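Local coordinates for gamma-glutamyltranspeptidase (PDB 6J3A), which probably transfers or hydrolyses gamma-glutamyl groups, as a gamma-glutamyltranspeptidase homologue of the N-terminal nucleophile (Ntn) hydrolase superfamily, at residues 72-84 against 106-118. Residues are numbered along the deposited sequence; the frame is centred on the assembly and turned at random.
Sequences VRVLCGQGVAPAG and AAVPGAFDAWMLL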
ATOM      1  N   VAL A  72       0.650 -25.824 -13.938  1.00 37.52           N
ATOM      2  CA  VAL A  72       1.583 -24.708 -13.994  1.00 36.58           C
ATOM      3  C   VAL A  72       2.337 -24.754 -15.335  1.00 35.57           C
ATOM      4  O   VAL A  72       2.938 -25.762 -15.698  1.00 33.94           O
ATOM      5  CB  VAL A  72       2.562 -24.700 -12.799  1.00 36.93           C
ATOM      6  CG1 VAL A  72       3.599 -23.584 -12.925  1.00 38.08           C
ATOM      7  CG2 VAL A  72       1.798 -24.484 -11.515  1.00 36.47           C
ATOM      8  N   ARG A  73       2.305 -23.630 -16.039  1.00 36.15           N
ATOM      9  CA  ARG A  73       2.687 -23.556 -17.435  1.00 36.35           C
ATOM     10  C   ARG A  73       3.497 -22.270 -17.625  1.00 33.94           C
ATOM     11  O   ARG A  73       3.217 -21.254 -16.990  1.00 33.30           O
ATOM     12  CB  ARG A  73       1.400 -23.565 -18.275  1.00 41.23           C
ATOM     13  CG  ARG A  73       1.524 -24.051 -19.707  1.00 45.96           C
ATOM     14  CD  ARG A  73       1.690 -25.560 -19.810  1.00 50.30           C
ATOM     15  NE  ARG A  73       1.832 -25.939 -21.217  1.00 54.68           N
ATOM     16  CZ  ARG A  73       2.667 -26.854 -21.717  1.00 58.67           C
ATOM     17  NH1 ARG A  73       3.494 -27.556 -20.942  1.00 60.61           N
ATOM     18  NH2 ARG A  73       2.678 -27.066 -23.032  1.00 61.65           N
ATOM     19  N   VAL A  74       4.532 -22.342 -18.462  1.00 33.00           N
ATOM     20  CA  VAL A  74       5.400 -21.202 -18.804  1.00 31.08           C
ATOM     21  C   VAL A  74       5.021 -20.684 -20.188  1.00 30.51           C
ATOM     22  O   VAL A  74       4.843 -21.470 -21.112  1.00 29.09           O
ATOM     23  CB  VAL A  74       6.897 -21.607 -18.830  1.00 30.81           C
ATOM     24  CG1 VAL A  74       7.771 -20.516 -19.430  1.00 31.02           C
ATOM     25  CG2 VAL A  74       7.397 -21.922 -17.434  1.00 31.02           C
ATOM     26  N   LEU A  75       4.917 -19.362 -20.313  1.00 31.68           N
ATOM     27  CA  LEU A  75       4.694 -18.694 -21.593  1.00 32.42           C
ATOM     28  C   LEU A  75       5.941 -17.878 -21.915  1.00 32.86           C
ATOM     29  O   LEU A  75       6.204 -16.852 -21.290  1.00 33.99           O
ATOM     30  CB  LEU A  75       3.432 -17.829 -21.562  1.00 32.67           C
ATOM     31  CG  LEU A  75       3.125 -16.960 -22.787  1.00 33.00           C
ATOM     32  CD1 LEU A  75       3.304 -17.691 -24.109  1.00 33.72           C
ATOM     33  CD2 LEU A  75       1.711 -16.424 -22.686  1.00 33.38           C
ATOM     34  N   CYS A  76       6.710 -18.372 -22.883  1.00 33.27           N
ATOM     35  CA  CYS A  76       7.985 -17.794 -23.242  1.00 33.23           C
ATOM     36  C   CYS A  76       7.800 -16.611 -24.166  1.00 33.16           C
ATOM     37  O   CYS A  76       7.407 -16.767 -25.327  1.00 33.75           O
ATOM     38  CB  CYS A  76       8.884 -18.816 -23.929  1.00 33.50           C
ATOM     39  SG  CYS A  76      10.448 -18.084 -24.482  1.00 31.67           S
ATOM     40  N   GLY A  77       8.115 -15.434 -23.633  1.00 32.02           N
ATOM     41  CA  GLY A  77       8.169 -14.206 -24.414  1.00 31.17           C
ATOM     42  C   GLY A  77       9.572 -13.640 -24.475  1.00 29.75           C
ATOM     43  O   GLY A  77       9.742 -12.434 -24.618  1.00 30.72           O
ATOM     44  N   GLN A  78      10.575 -14.500 -24.317  1.00 28.50           N
ATOM     45  CA  GLN A  78      11.954 -14.134 -24.581  1.00 27.39           C
ATOM     46  C   GLN A  78      12.259 -14.397 -26.049  1.00 27.40           C
ATOM     47  O   GLN A  78      12.177 -15.530 -26.519  1.00 25.77           O
ATOM     48  CB  GLN A  78      12.895 -14.932 -23.705  1.00 26.85           C
ATOM     49  CG  GLN A  78      14.364 -14.720 -24.032  1.00 26.43           C
ATOM     50  CD  GLN A  78      14.783 -13.288 -23.821  1.00 26.30           C
ATOM     51  OE1 GLN A  78      14.856 -12.816 -22.682  1.00 26.17           O
ATOM     52  NE2 GLN A  78      15.049 -12.577 -24.921  1.00 25.40           N
ATOM     53  N   GLY A  79      12.609 -13.337 -26.767  1.00 28.24           N
ATOM     54  CA  GLY A  79      12.878 -13.450 -28.185  1.00 29.38           C
ATOM     55  C   GLY A  79      14.251 -14.017 -28.478  1.00 29.90           C
ATOM     56  O   GLY A  79      15.100 -14.143 -27.582  1.00 29.06           O
ATOM     57  N   VAL A  80      14.460 -14.325 -29.756  1.00 30.57           N
ATOM     58  CA  VAL A  80      15.693 -14.966 -30.242  1.00 31.54           C
ATOM     59  C   VAL A  80      16.630 -13.984 -30.951  1.00 33.00           C
ATOM     60  O   VAL A  80      16.245 -12.865 -31.301  1.00 34.14           O
ATOM     61  CB  VAL A  80      15.403 -16.157 -31.199  1.00 31.16           C
ATOM     62  CG1 VAL A  80      14.699 -17.282 -30.457  1.00 30.58           C
ATOM     63  CG2 VAL A  80      14.602 -15.735 -32.438  1.00 30.87           C
ATOM     64  N   ALA A  81      17.863 -14.435 -31.161  1.00 33.71           N
ATOM     65  CA  ALA A  81      18.818 -13.745 -32.019  1.00 33.07           C
ATOM     66  C   ALA A  81      18.330 -13.737 -33.472  1.00 33.07           C
ATOM     67  O   ALA A  81      17.661 -14.687 -33.913  1.00 31.25           O
ATOM     68  CB  ALA A  81      20.182 -14.403 -31.932  1.00 33.57           C
ATOM     69  N   PRO A  82      18.646 -12.657 -34.222  1.00 33.13           N
ATOM     70  CA  PRO A  82      18.246 -12.681 -35.633  1.00 32.82           C
ATOM     71  C   PRO A  82      19.028 -13.710 -36.452  1.00 32.34           C
ATOM     72  O   PRO A  82      20.146 -14.094 -36.085  1.00 31.67           O
ATOM     73  CB  PRO A  82      18.523 -11.249 -36.120  1.00 32.73           C
ATOM     74  CG  PRO A  82      18.637 -10.415 -34.886  1.00 33.03           C
ATOM     75  CD  PRO A  82      19.109 -11.323 -33.792  1.00 32.68           C
ATOM     76  N   ALA A  83      18.424 -14.131 -37.559  1.00 31.70           N
ATOM     77  CA  ALA A  83      19.021 -15.072 -38.506  1.00 30.80           C
ATOM     78  C   ALA A  83      20.475 -14.732 -38.906  1.00 31.78           C
ATOM     79  O   ALA A  83      21.290 -15.642 -39.110  1.00 32.85           O
ATOM     80  CB  ALA A  83      18.133 -15.183 -39.739  1.00 29.71           C
ATOM     81  N   GLY A  84      20.795 -13.437 -38.999  1.00 31.83           N
ATOM     82  CA  GLY A  84      22.162 -12.969 -39.327  1.00 31.37           C
ATOM     83  C   GLY A  84      23.099 -12.645 -38.158  1.00 30.84           C
ATOM     84  O   GLY A  84      24.181 -12.070 -38.355  1.00 28.60           O
ATOM     85  N   ALA A 106      19.964  -6.033 -29.678  1.00 28.74           N
ATOM     86  CA  ALA A 106      18.523  -6.358 -29.751  1.00 29.29           C
ATOM     87  C   ALA A 106      18.240  -7.802 -30.156  1.00 29.18           C
ATOM     88  O   ALA A 106      18.641  -8.233 -31.242  1.00 29.80           O
ATOM     89  CB  ALA A 106      17.815  -5.422 -30.722  1.00 28.78           C
ATOM     90  N   ALA A 107      17.546  -8.536 -29.290  1.00 28.09           N
ATOM     91  CA  ALA A 107      16.931  -9.800 -29.692  1.00 28.41           C
ATOM     92  C   ALA A 107      15.606  -9.457 -30.356  1.00 28.18           C
ATOM     93  O   ALA A 107      15.153  -8.319 -30.258  1.00 28.62           O
ATOM     94  CB  ALA A 107      16.714 -10.693 -28.487  1.00 28.24           C
ATOM     95  N   VAL A 108      14.980 -10.425 -31.023  1.00 28.14           N
ATOM     96  CA  VAL A 108      13.642 -10.212 -31.599  1.00 28.75           C
ATOM     97  C   VAL A 108      12.721  -9.832 -30.430  1.00 29.41           C
ATOM     98  O   VAL A 108      12.726 -10.519 -29.420  1.00 30.63           O
ATOM     99  CB  VAL A 108      13.081 -11.478 -32.304  1.00 28.56           C
ATOM    100  CG1 VAL A 108      11.640 -11.265 -32.761  1.00 28.34           C
ATOM    101  CG2 VAL A 108      13.931 -11.876 -33.500  1.00 28.50           C
ATOM    102  N   PRO A 109      11.963  -8.725 -30.536  1.00 29.59           N
ATOM    103  CA  PRO A 109      11.078  -8.382 -29.408  1.00 29.95           C
ATOM    104  C   PRO A 109      10.042  -9.459 -29.114  1.00 29.99           C
ATOM    105  O   PRO A 109       9.318  -9.870 -30.019  1.00 32.68           O
ATOM    106  CB  PRO A 109      10.408  -7.091 -29.864  1.00 29.97           C
ATOM    107  CG  PRO A 109      11.397  -6.474 -30.794  1.00 30.34           C
ATOM    108  CD  PRO A 109      12.099  -7.608 -31.485  1.00 29.72           C
ATOM    109  N   GLY A 110       9.995  -9.921 -27.868  1.00 29.08           N
ATOM    110  CA  GLY A 110       9.159 -11.065 -27.488  1.00 29.00           C
ATOM    111  C   GLY A 110       7.985 -10.796 -26.564  1.00 28.82           C
ATOM    112  O   GLY A 110       7.027 -11.578 -26.518  1.00 29.59           O
ATOM    113  N   ALA A 111       8.048  -9.692 -25.828  1.00 27.86           N
ATOM    114  CA  ALA A 111       7.032  -9.365 -24.839  1.00 26.76           C
ATOM    115  C   ALA A 111       5.644  -9.161 -25.436  1.00 26.14           C
ATOM    116  O   ALA A 111       4.667  -9.682 -24.917  1.00 25.83           O
ATOM    117  CB  ALA A 111       7.449  -8.131 -24.060  1.00 26.55           C
ATOM    118  N   PHE A 112       5.553  -8.403 -26.518  1.00 26.46           N
ATOM    119  CA  PHE A 112       4.251  -8.080 -27.067  1.00 27.07           C
ATOM    120  C   PHE A 112       3.448  -9.323 -27.428  1.00 27.58           C
ATOM    121  O   PHE A 112       2.310  -9.477 -26.988  1.00 26.77           O
ATOM    122  CB  PHE A 112       4.338  -7.181 -28.286  1.00 26.64           C
ATOM    123  CG  PHE A 112       2.988  -6.789 -28.810  1.00 25.65           C
ATOM    124  CD1 PHE A 112       2.284  -5.752 -28.231  1.00 25.57           C
ATOM    125  CD2 PHE A 112       2.397  -7.498 -29.848  1.00 25.68           C
ATOM    126  CE1 PHE A 112       1.022  -5.408 -28.695  1.00 25.22           C
ATOM    127  CE2 PHE A 112       1.140  -7.159 -30.321  1.00 25.30           C
ATOM    128  CZ  PHE A 112       0.448  -6.114 -29.738  1.00 25.11           C
ATOM    129  N   ASP A 113       4.043 -10.196 -28.234  1.00 29.19           N
ATOM    130  CA  ASP A 113       3.347 -11.411 -28.672  1.00 30.71           C
ATOM    131  C   ASP A 113       2.950 -12.295 -27.485  1.00 30.62           C
ATOM    132  O   ASP A 113       1.870 -12.889 -27.485  1.00 33.15           O
ATOM    133  CB  ASP A 113       4.185 -12.218 -29.662  1.00 31.46           C
ATOM    134  CG  ASP A 113       3.346 -13.218 -30.443  1.00 32.35           C
ATOM    135  OD1 ASP A 113       2.517 -12.780 -31.281  1.00 33.04           O
ATOM    136  OD2 ASP A 113       3.493 -14.443 -30.212  1.00 31.97           O
ATOM    137  N   ALA A 114       3.825 -12.361 -26.483  1.00 28.97           N
ATOM    138  CA  ALA A 114       3.557 -13.092 -25.253  1.00 28.79           C
ATOM    139  C   ALA A 114       2.310 -12.602 -24.529  1.00 28.88           C
ATOM    140  O   ALA A 114       1.471 -13.407 -24.149  1.00 30.50           O
ATOM    141  CB  ALA A 114       4.760 -13.028 -24.327  1.00 29.27           C
ATOM    142  N   TRP A 115       2.185 -11.292 -24.344  1.00 28.97           N
ATOM    143  CA  TRP A 115       0.998 -10.720 -23.692  1.00 28.65           C
ATOM    144  C   TRP A 115      -0.261 -10.905 -24.542  1.00 30.00           C
ATOM    145  O   TRP A 115      -1.366 -11.035 -24.005  1.00 30.79           O
ATOM    146  CB  TRP A 115       1.201  -9.228 -23.386  1.00 27.44           C
ATOM    147  CG  TRP A 115       2.244  -8.946 -22.340  1.00 26.29           C
ATOM    148  CD1 TRP A 115       3.381  -8.196 -22.488  1.00 26.27           C
ATOM    149  CD2 TRP A 115       2.245  -9.407 -20.985  1.00 25.28           C
ATOM    150  NE1 TRP A 115       4.089  -8.162 -21.306  1.00 25.47           N
ATOM    151  CE2 TRP A 115       3.414  -8.900 -20.370  1.00 25.17           C
ATOM    152  CE3 TRP A 115       1.370 -10.196 -20.229  1.00 24.95           C
ATOM    153  CZ2 TRP A 115       3.727  -9.154 -19.041  1.00 24.99           C
ATOM    154  CZ3 TRP A 115       1.682 -10.447 -18.900  1.00 25.48           C
ATOM    155  CH2 TRP A 115       2.855  -9.929 -18.320  1.00 25.11           C
ATOM    156  N   MET A 116      -0.090 -10.905 -25.862  1.00 30.98           N
ATOM    157  CA  MET A 116      -1.200 -11.141 -26.773  1.00 32.58           C
ATOM    158  C   MET A 116      -1.658 -12.577 -26.658  1.00 32.65           C
ATOM    159  O   MET A 116      -2.850 -12.841 -26.671  1.00 31.27           O
ATOM    160  CB  MET A 116      -0.811 -10.844 -28.228  1.00 33.69           C
ATOM    161  CG  MET A 116      -0.689  -9.376 -28.598  1.00 34.11           C
ATOM    162  SD  MET A 116      -2.014  -8.311 -28.002  1.00 33.94           S
ATOM    163  CE  MET A 116      -1.261  -7.709 -26.493  1.00 33.77           C
ATOM    164  N   LEU A 117      -0.705 -13.502 -26.562  1.00 33.92           N
ATOM    165  CA  LEU A 117      -1.038 -14.917 -26.396  1.00 35.49           C
ATOM    166  C   LEU A 117      -1.787 -15.146 -25.096  1.00 35.41           C
ATOM    167  O   LEU A 117      -2.808 -15.836 -25.074  1.00 36.20           O
ATOM    168  CB  LEU A 117       0.209 -15.814 -26.416  1.00 36.31           C
ATOM    169  CG  LEU A 117       0.486 -16.655 -27.668  1.00 37.84           C
ATOM    170  CD1 LEU A 117       1.607 -17.632 -27.367  1.00 38.04           C
ATOM    171  CD2 LEU A 117      -0.714 -17.438 -28.183  1.00 38.24           C
ATOM    172  N   LEU A 118      -1.266 -14.565 -24.019  1.00 34.24           N
ATOM    173  CA  LEU A 118      -1.903 -14.659 -22.711  1.00 33.47           C
ATOM    174  C   LEU A 118      -3.347 -14.172 -22.764  1.00 31.80           C
ATOM    175  O   LEU A 118      -4.266 -14.885 -22.374  1.00 31.63           O
ATOM    176  CB  LEU A 118      -1.112 -13.872 -21.668  1.00 33.50           C
ATOM    177  CG  LEU A 118      -1.497 -14.180 -20.213  1.00 34.13           C
ATOM    178  CD1 LEU A 118      -1.129 -15.595 -19.785  1.00 34.65           C
ATOM    179  CD2 LEU A 118      -0.832 -13.185 -19.285  1.00 34.60           C
TER
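The amide nitrogen of Gln78 comes loosely up to the Ala107 methyl, NE2 to CB 4.4 Å. NE2 also donates to Gly79 O, which lies in the amide plane, while OE1 bonds Thr481, and these two bonds should fix the amide's rotation. The flat peptide of Val80 is met at its oxygen end, where Val108 N, somewhat off the carbonyl plane (17°), donates to Val80 O at 2.8 Å with an almost linear N-H...O angle of 179°. Beside this bond the two valines point the same way, CG2 to CG2 at 4.1 Å. Glycines suit the middle because their bare backbones permit close approach. Gly79 CA sits 3.2 Å from Val108 O in a nearly straight CA-H...O contact, and the methyl of Ala114, small enough for the helix to press in, rests 3.6 Å from Gly77 CA. Farther along, Leu75 points toward the helix from the strand, and with CG anti to the backbone N (chi1 175°) its branched end lays CD1 3.7 Å from Leu117 CD1 and CD2 3.9 Å from Leu118 CB. The first turns of the helix, residues 111-118, thus run roughly antiparallel to strand 73-77, consistent with the helix-on-sheet layering of the Ntn-hydrolase αββα fold.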